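Local structure of fructose 1-phosphate kinase (Staphylococcus aureus, 2JG5) at residues 109-112 and 113-117; 203-206 and 207-210; 253-256 and 257-261. The protein probably catalyses the ATP-dependent phosphorylation of fructose 1-phosphate to fructose 1,6-bisphosphate, as a sugar kinase of the pfkB family. All blocks are in the same frame, centred on the assembly; numbering follows the deposited sequence.

Interaction 1: 109-112 and 113-117; sequences TSTQ and FEQLL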
loop_
_atom_site.group_PDB
_atom_site.type_symbol
_atom_site.label_atom_id
_atom_site.label_comp_id
_atom_site.label_asym_id
_atom_site.label_seq_id
_atom_site.Cartn_x
_atom_site.Cartn_y
_atom_site.Cartn_z
ATOM N N THR A 109 -19.860 4.574 -7.323
ATOM C CA THR A 109 -21.124 5.266 -7.611
ATOM C C THR A 109 -22.052 4.375 -8.436
ATOM O O THR A 109 -21.625 3.360 -8.974
ATOM C CB THR A 109 -20.877 6.572 -8.403
ATOM O OG1 THR A 109 -20.328 6.249 -9.687
ATOM C CG2 THR A 109 -19.914 7.508 -7.654
ATOM N N SER A 110 -23.315 4.770 -8.554
ATOM C CA SER A 110 -24.301 4.009 -9.325
ATOM C C SER A 110 -24.025 4.128 -10.813
ATOM O O SER A 110 -24.196 3.170 -11.562
ATOM C CB SER A 110 -25.708 4.503 -9.018
ATOM O OG SER A 110 -26.022 4.275 -7.663
ATOM N N THR A 111 -23.575 5.315 -11.210
ATOM C CA THR A 111 -23.170 5.630 -12.574
ATOM C C THR A 111 -22.026 4.734 -13.067
ATOM O O THR A 111 -22.024 4.275 -14.226
ATOM C CB THR A 111 -22.794 7.130 -12.651
ATOM O OG1 THR A 111 -23.993 7.905 -12.755
ATOM C CG2 THR A 111 -21.884 7.439 -13.827
ATOM N N GLN A 112 -21.055 4.498 -12.184
ATOM C CA GLN A 112 -19.940 3.614 -12.475
ATOM C C GLN A 112 -20.375 2.159 -12.600
ATOM O O GLN A 112 -19.948 1.462 -13.520
ATOM C CB GLN A 112 -18.851 3.780 -11.424
ATOM C CG GLN A 112 -17.957 4.971 -11.723
ATOM C CD GLN A 112 -17.406 5.648 -10.489
ATOM O OE1 GLN A 112 -17.527 5.146 -9.366
ATOM N NE2 GLN A 112 -16.791 6.813 -10.693
ATOM N N PHE A 113 -21.227 1.701 -11.685
ATOM C CA PHE A 113 -21.798 0.367 -11.807
ATOM C C PHE A 113 -22.597 0.218 -13.112
ATOM O O PHE A 113 -22.545 -0.831 -13.762
ATOM C CB PHE A 113 -22.675 -0.004 -10.596
ATOM C CG PHE A 113 -23.229 -1.398 -10.684
ATOM C CD1 PHE A 113 -22.422 -2.499 -10.396
ATOM C CD2 PHE A 113 -24.541 -1.617 -11.110
ATOM C CE1 PHE A 113 -22.914 -3.786 -10.514
ATOM C CE2 PHE A 113 -25.040 -2.907 -11.222
ATOM C CZ PHE A 113 -24.228 -3.989 -10.928
ATOM N N GLU A 114 -23.326 1.276 -13.477
ATOM C CA GLU A 114 -24.063 1.347 -14.747
ATOM C C GLU A 114 -23.141 1.173 -15.957
ATOM O O GLU A 114 -23.490 0.455 -16.899
ATOM C CB GLU A 114 -24.845 2.661 -14.843
ATOM C CG GLU A 114 -26.104 2.673 -14.002
ATOM C CD GLU A 114 -26.562 4.066 -13.563
ATOM O OE1 GLU A 114 -26.244 5.070 -14.251
ATOM O OE2 GLU A 114 -27.272 4.146 -12.523
ATOM N N GLN A 115 -21.968 1.807 -15.912
ATOM C CA GLN A 115 -20.912 1.602 -16.912
ATOM C C GLN A 115 -20.503 0.128 -17.075
ATOM O O GLN A 115 -20.261 -0.326 -18.192
ATOM C CB GLN A 115 -19.661 2.406 -16.554
ATOM C CG GLN A 115 -19.746 3.895 -16.764
ATOM C CD GLN A 115 -18.458 4.606 -16.383
ATOM O OE1 GLN A 115 -17.370 4.241 -16.848
ATOM N NE2 GLN A 115 -18.570 5.622 -15.538
ATOM N N LEU A 116 -20.410 -0.598 -15.957
ATOM C CA LEU A 116 -20.083 -2.024 -15.981
ATOM C C LEU A 116 -21.159 -2.829 -16.690
ATOM O O LEU A 116 -20.847 -3.657 -17.543
ATOM C CB LEU A 116 -19.875 -2.578 -14.562
ATOM C CG LEU A 116 -19.773 -4.102 -14.431
ATOM C CD1 LEU A 116 -18.609 -4.625 -15.281
ATOM C CD2 LEU A 116 -19.615 -4.538 -12.973
ATOM N N LEU A 117 -22.413 -2.587 -16.321
ATOM C CA LEU A 117 -23.564 -3.198 -16.979
ATOM C C LEU A 117 -23.616 -2.905 -18.478
ATOM O O LEU A 117 -24.058 -3.753 -19.261
ATOM C CB LEU A 117 -24.865 -2.711 -16.341
ATOM C CG LEU A 117 -25.149 -2.997 -14.869
ATOM C CD1 LEU A 117 -26.551 -2.492 -14.519
ATOM C CD2 LEU A 117 -24.984 -4.497 -14.543
#
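E114 reaches back over S110 in the first turn of helix 110-120. Its chi1 of -76° sets CG beside the backbone N, 3.1 Å from S110 O, and the chain runs extended from there back along S110. One carboxylate oxygen, OE2, stands 3.9 Å from S110 CB, while the other, OE1, approaches T111 CA at 3.5 Å. One step on, Q115 runs beside Q112, both side chains pointing the same way: Q115 NE2 rests 3.9 Å from the aliphatic Q112 CG, and the two amide planes are turned 72° apart.

Beneath these side chains the helix is held by i to i+4 bonds, among them F113 N to T109 O and E114 N to S110 O, the latter 2.8 Å long. A capping box starts it. T109, at the N-cap, takes the amide of Q112 on its hydroxyl (Q112 N to T109 OG1, 3.1 Å), and Q112 returns the bond by accepting from T109 N on OE1 at 3.2 Å, with the donor lying above the amide carbonyl plane and not on a lone pair. The bend of the Q112 chain at chi2 turns its amide back for this. Q112 NE2 adds a weak hydrogen bond to D84.

Farther out, F113 and L116 pack on F58 of strand 58-59, at one side of the parallel sheet; F113 also meets A143 and Q146 of helix 143-154, and L116 meets I81 of strand 77-82. Two side-chain acceptors, T109 OG1 and Q112 OE1, thus answer amides at the start of the helix. The E114 carboxylate lies against S110 O, an acceptor that gives it no bond, so any stabilisation there would probably come from the helix dipole.

Interaction 2: 203-206 and 207-210; sequences GRLL and VDKG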
loop_
_atom_site.group_PDB
_atom_site.type_symbol
_atom_site.label_atom_id
_atom_site.label_comp_id
_atom_site.label_asym_id
_atom_site.label_seq_id
_atom_site.Cartn_x
_atom_site.Cartn_y
_atom_site.Cartn_z
ATOM N N GLY A 203 -27.763 -31.054 -5.770
ATOM C CA GLY A 203 -27.143 -30.352 -6.883
ATOM C C GLY A 203 -28.024 -30.301 -8.117
ATOM O O GLY A 203 -28.067 -29.281 -8.810
ATOM N N ARG A 204 -28.724 -31.398 -8.399
ATOM C CA ARG A 204 -29.656 -31.449 -9.525
ATOM C C ARG A 204 -30.946 -30.675 -9.249
ATOM O O ARG A 204 -31.633 -30.246 -10.181
ATOM C CB ARG A 204 -29.966 -32.898 -9.919
ATOM C CG ARG A 204 -30.593 -33.031 -11.311
ATOM C CD ARG A 204 -30.497 -34.448 -11.834
ATOM N NE ARG A 204 -29.148 -34.762 -12.301
ATOM C CZ ARG A 204 -28.606 -35.976 -12.278
ATOM N NH1 ARG A 204 -27.369 -36.147 -12.725
ATOM N NH2 ARG A 204 -29.287 -37.018 -11.790
ATOM N N LEU A 205 -31.278 -30.493 -7.973
ATOM C CA LEU A 205 -32.408 -29.640 -7.606
ATOM C C LEU A 205 -32.077 -28.184 -7.945
ATOM O O LEU A 205 -32.947 -27.408 -8.312
ATOM C CB LEU A 205 -32.764 -29.808 -6.126
ATOM C CG LEU A 205 -33.292 -31.185 -5.688
ATOM C CD1 LEU A 205 -33.334 -31.281 -4.180
ATOM C CD2 LEU A 205 -34.663 -31.507 -6.277
ATOM N N LEU A 206 -30.801 -27.838 -7.843
ATOM C CA LEU A 206 -30.312 -26.529 -8.260
ATOM C C LEU A 206 -30.381 -26.345 -9.774
ATOM O O LEU A 206 -30.705 -25.267 -10.256
ATOM C CB LEU A 206 -28.882 -26.314 -7.760
ATOM C CG LEU A 206 -28.754 -26.065 -6.259
ATOM C CD1 LEU A 206 -27.292 -26.146 -5.854
ATOM C CD2 LEU A 206 -29.372 -24.706 -5.878
ATOM N N VAL A 207 -30.076 -27.411 -10.506
ATOM C CA VAL A 207 -30.258 -27.482 -11.955
ATOM C C VAL A 207 -31.745 -27.342 -12.349
ATOM O O VAL A 207 -32.062 -26.786 -13.411
ATOM C CB VAL A 207 -29.645 -28.795 -12.524
ATOM C CG1 VAL A 207 -29.817 -28.890 -14.035
ATOM C CG2 VAL A 207 -28.170 -28.886 -12.177
ATOM N N ASP A 208 -32.650 -27.832 -11.501
ATOM C CA ASP A 208 -34.087 -27.650 -11.724
ATOM C C ASP A 208 -34.513 -26.192 -11.546
ATOM O O ASP A 208 -35.383 -25.701 -12.266
ATOM C CB ASP A 208 -34.913 -28.545 -10.795
ATOM C CG ASP A 208 -34.751 -30.019 -11.106
ATOM O OD1 ASP A 208 -34.341 -30.356 -12.238
ATOM O OD2 ASP A 208 -35.049 -30.847 -10.216
ATOM N N LYS A 209 -33.889 -25.511 -10.585
ATOM C CA LYS A 209 -34.183 -24.104 -10.303
ATOM C C LYS A 209 -33.621 -23.151 -11.364
ATOM O O LYS A 209 -33.963 -21.968 -11.368
ATOM C CB LYS A 209 -33.697 -23.695 -8.902
ATOM C CG LYS A 209 -33.908 -24.761 -7.834
ATOM C CD LYS A 209 -34.420 -24.198 -6.529
ATOM C CE LYS A 209 -35.938 -24.292 -6.458
ATOM N NZ LYS A 209 -36.487 -23.583 -5.270
ATOM N N GLY A 210 -32.770 -23.665 -12.256
ATOM C CA GLY A 210 -32.242 -22.866 -13.355
ATOM C C GLY A 210 -30.799 -23.063 -13.788
ATOM O O GLY A 210 -30.477 -22.787 -14.939
#
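V207 sits over the turn before it. Its CG2 branch, beside the backbone N, comes to 3.4 Å from G203 O and 4.0 Å from R204 CA, while CB lies 3.4 Å from R204 O. L205 CD2 lies 4.0 Å from D208 OD2, a slight methyl-to-carboxylate contact where the two side chains cross. L206 packs on L185 and M188 of helix 182-188, on L171 and F189, and on V214 of strand 214-217, which V207 also touches.

Main-chain hydrogen bonds join the two segments as in any alpha-helix. V207 N reaches G203 O at 3.2 Å, and D208 N reaches R204 O at 2.9 Å, a less straight bond (N-H...O 139°).

Charged groups do not pair across this contact. D208 CG is 3.3 Å from R204 O, but the carboxylate oxygens there face another acceptor and make no bond with it, and R204 NE is 6.8 Å from D208 OD1. The guanidinium is engaged elsewhere, in a salt bridge to D304 and, through NE, in a hydrogen bond to the carbonyl of D227.

G210, whose carbonyl accepts from H174, has a phi of 142°, where a CB would be jammed against the K209 carbonyl oxygen; this calls for glycine. It lies where helix 196-208 gives way to the loop leading to strand 214-217 in the ribokinase-like fold.

Interaction 3: 253-256 and 257-261; sequences AGMV and AGIAS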
loop_
_atom_site.group_PDB
_atom_site.type_symbol
_atom_site.label_atom_id
_atom_site.label_comp_id
_atom_site.label_asym_id
_atom_site.label_seq_id
_atom_site.Cartn_x
_atom_site.Cartn_y
_atom_site.Cartn_z
ATOM N N ALA A 253 -11.596 -21.474 -13.406
ATOM C CA ALA A 253 -10.785 -21.229 -14.614
ATOM C C ALA A 253 -10.496 -22.507 -15.419
ATOM O O ALA A 253 -10.524 -22.487 -16.634
ATOM C CB ALA A 253 -9.468 -20.508 -14.255
ATOM N N GLY A 254 -10.206 -23.605 -14.733
ATOM C CA GLY A 254 -9.986 -24.894 -15.396
ATOM C C GLY A 254 -11.188 -25.348 -16.201
ATOM O O GLY A 254 -11.052 -25.806 -17.344
ATOM N N MET A 255 -12.373 -25.200 -15.609
ATOM C CA MET A 255 -13.617 -25.644 -16.236
ATOM C C MET A 255 -13.954 -24.795 -17.451
ATOM O O MET A 255 -14.282 -25.328 -18.515
ATOM C CB MET A 255 -14.771 -25.615 -15.228
ATOM C CG MET A 255 -16.064 -26.233 -15.764
ATOM S SD MET A 255 -15.995 -28.046 -15.855
ATOM C CE MET A 255 -17.518 -28.370 -16.748
ATOM N N VAL A 256 -13.867 -23.473 -17.289
ATOM C CA VAL A 256 -14.118 -22.556 -18.393
ATOM C C VAL A 256 -13.128 -22.792 -19.536
ATOM O O VAL A 256 -13.548 -22.913 -20.684
ATOM C CB VAL A 256 -14.105 -21.078 -17.945
ATOM C CG1 VAL A 256 -14.320 -20.172 -19.132
ATOM C CG2 VAL A 256 -15.188 -20.829 -16.888
ATOM N N ALA A 257 -11.831 -22.900 -19.218
ATOM C CA ALA A 257 -10.806 -23.113 -20.249
ATOM C C ALA A 257 -11.071 -24.386 -21.050
ATOM O O ALA A 257 -10.918 -24.384 -22.274
ATOM C CB ALA A 257 -9.432 -23.150 -19.661
ATOM N N GLY A 258 -11.465 -25.452 -20.349
ATOM C CA GLY A 258 -11.831 -26.731 -20.969
ATOM C C GLY A 258 -12.948 -26.587 -21.993
ATOM O O GLY A 258 -12.776 -26.970 -23.148
ATOM N N ILE A 259 -14.077 -26.012 -21.568
ATOM C CA ILE A 259 -15.236 -25.768 -22.440
ATOM C C ILE A 259 -14.842 -24.860 -23.612
ATOM O O ILE A 259 -15.152 -25.136 -24.766
ATOM C CB ILE A 259 -16.408 -25.085 -21.667
ATOM C CG1 ILE A 259 -16.886 -25.931 -20.488
ATOM C CG2 ILE A 259 -17.601 -24.788 -22.603
ATOM C CD1 ILE A 259 -17.604 -25.107 -19.424
ATOM N N ALA A 260 -14.166 -23.763 -23.293
ATOM C CA ALA A 260 -13.709 -22.811 -24.281
ATOM C C ALA A 260 -12.795 -23.457 -25.329
ATOM O O ALA A 260 -12.877 -23.128 -26.508
ATOM C CB ALA A 260 -13.010 -21.662 -23.594
ATOM N N SER A 261 -11.947 -24.391 -24.907
ATOM C CA SER A 261 -10.966 -24.977 -25.813
ATOM C C SER A 261 -11.374 -26.357 -26.374
ATOM O O SER A 261 -10.534 -27.117 -26.850
ATOM C CB SER A 261 -9.579 -25.006 -25.155
ATOM O OG SER A 261 -9.495 -26.048 -24.204
#
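M255 and I259 are brought together by different first torsions: the M255 CG is anti to the backbone N (chi1 -173°), whereas the I259 CG1 lies beside its own N (chi1 -59°). M255 stands out from alpha-helix 247-260 and I259 leans back along it to meet it, an i to i+4 apolar pair in the ribokinase-like fold. This helix opens within the Gly-Ser-Gly-Asp sequence that fits the second pfkB signature, a motif that in relatives helps form the anion hole at the phosphoryl-transfer site; the contact lies farther along the same helix.

The two side chains cross at a slant, with M255 CG 4.1 Å from I259 CD1. Beyond CG the methionine bends at chi2, and the side chain packs on A268, F269 and A272 of helix 265-280. I259 CG1 passes 3.3 Å from M255 O, lying over the carbonyl that also receives I259 N at 3.1 Å in a nearly straight bond (N-H...O 175°).

Small residues line other faces of the helix. The methyls of A253 and A257 pack on helix 38-48, both touching L46, and A257 CB is 3.3 Å from A253 O in the turn before. G254 and G258 carry no side chain; G258 N bonds to G254 O, and that carbonyl has a second, weak donor in Q271 NE2 of helix 265-280. V256 and A260 lie along the side that meets I2 of strand 2-6, so three elements gather round this short length of helix.

At its end A260 N donates to V256 O at 2.8 Å, nearly along the C=O axis, and the methyl carbon A260 CB stands 3.2 Å from that same oxygen.

In the fold
All three contacts are made within single helices, each a different one, and none touches another; interactions 2 and 3 come nearest, about 12 Å between nearest atoms. Interaction 3 is the buried one, its centre 13 Å from that of the chain, and its chemistry suits the place: mostly buried alanines, glycines and apolar side chains, packed against two helices and strand 2-6 of the parallel sheet. Interactions 1 and 2 lie farther out, at 22 and 20 Å, and are only partly buried, with the acids E114 and D208 exposed and F113, L116 and L206 buried. Interaction 1 starts its helix with a capping box; interactions 2 and 3 lie near the ends of theirs, with G210 at positive phi after the former.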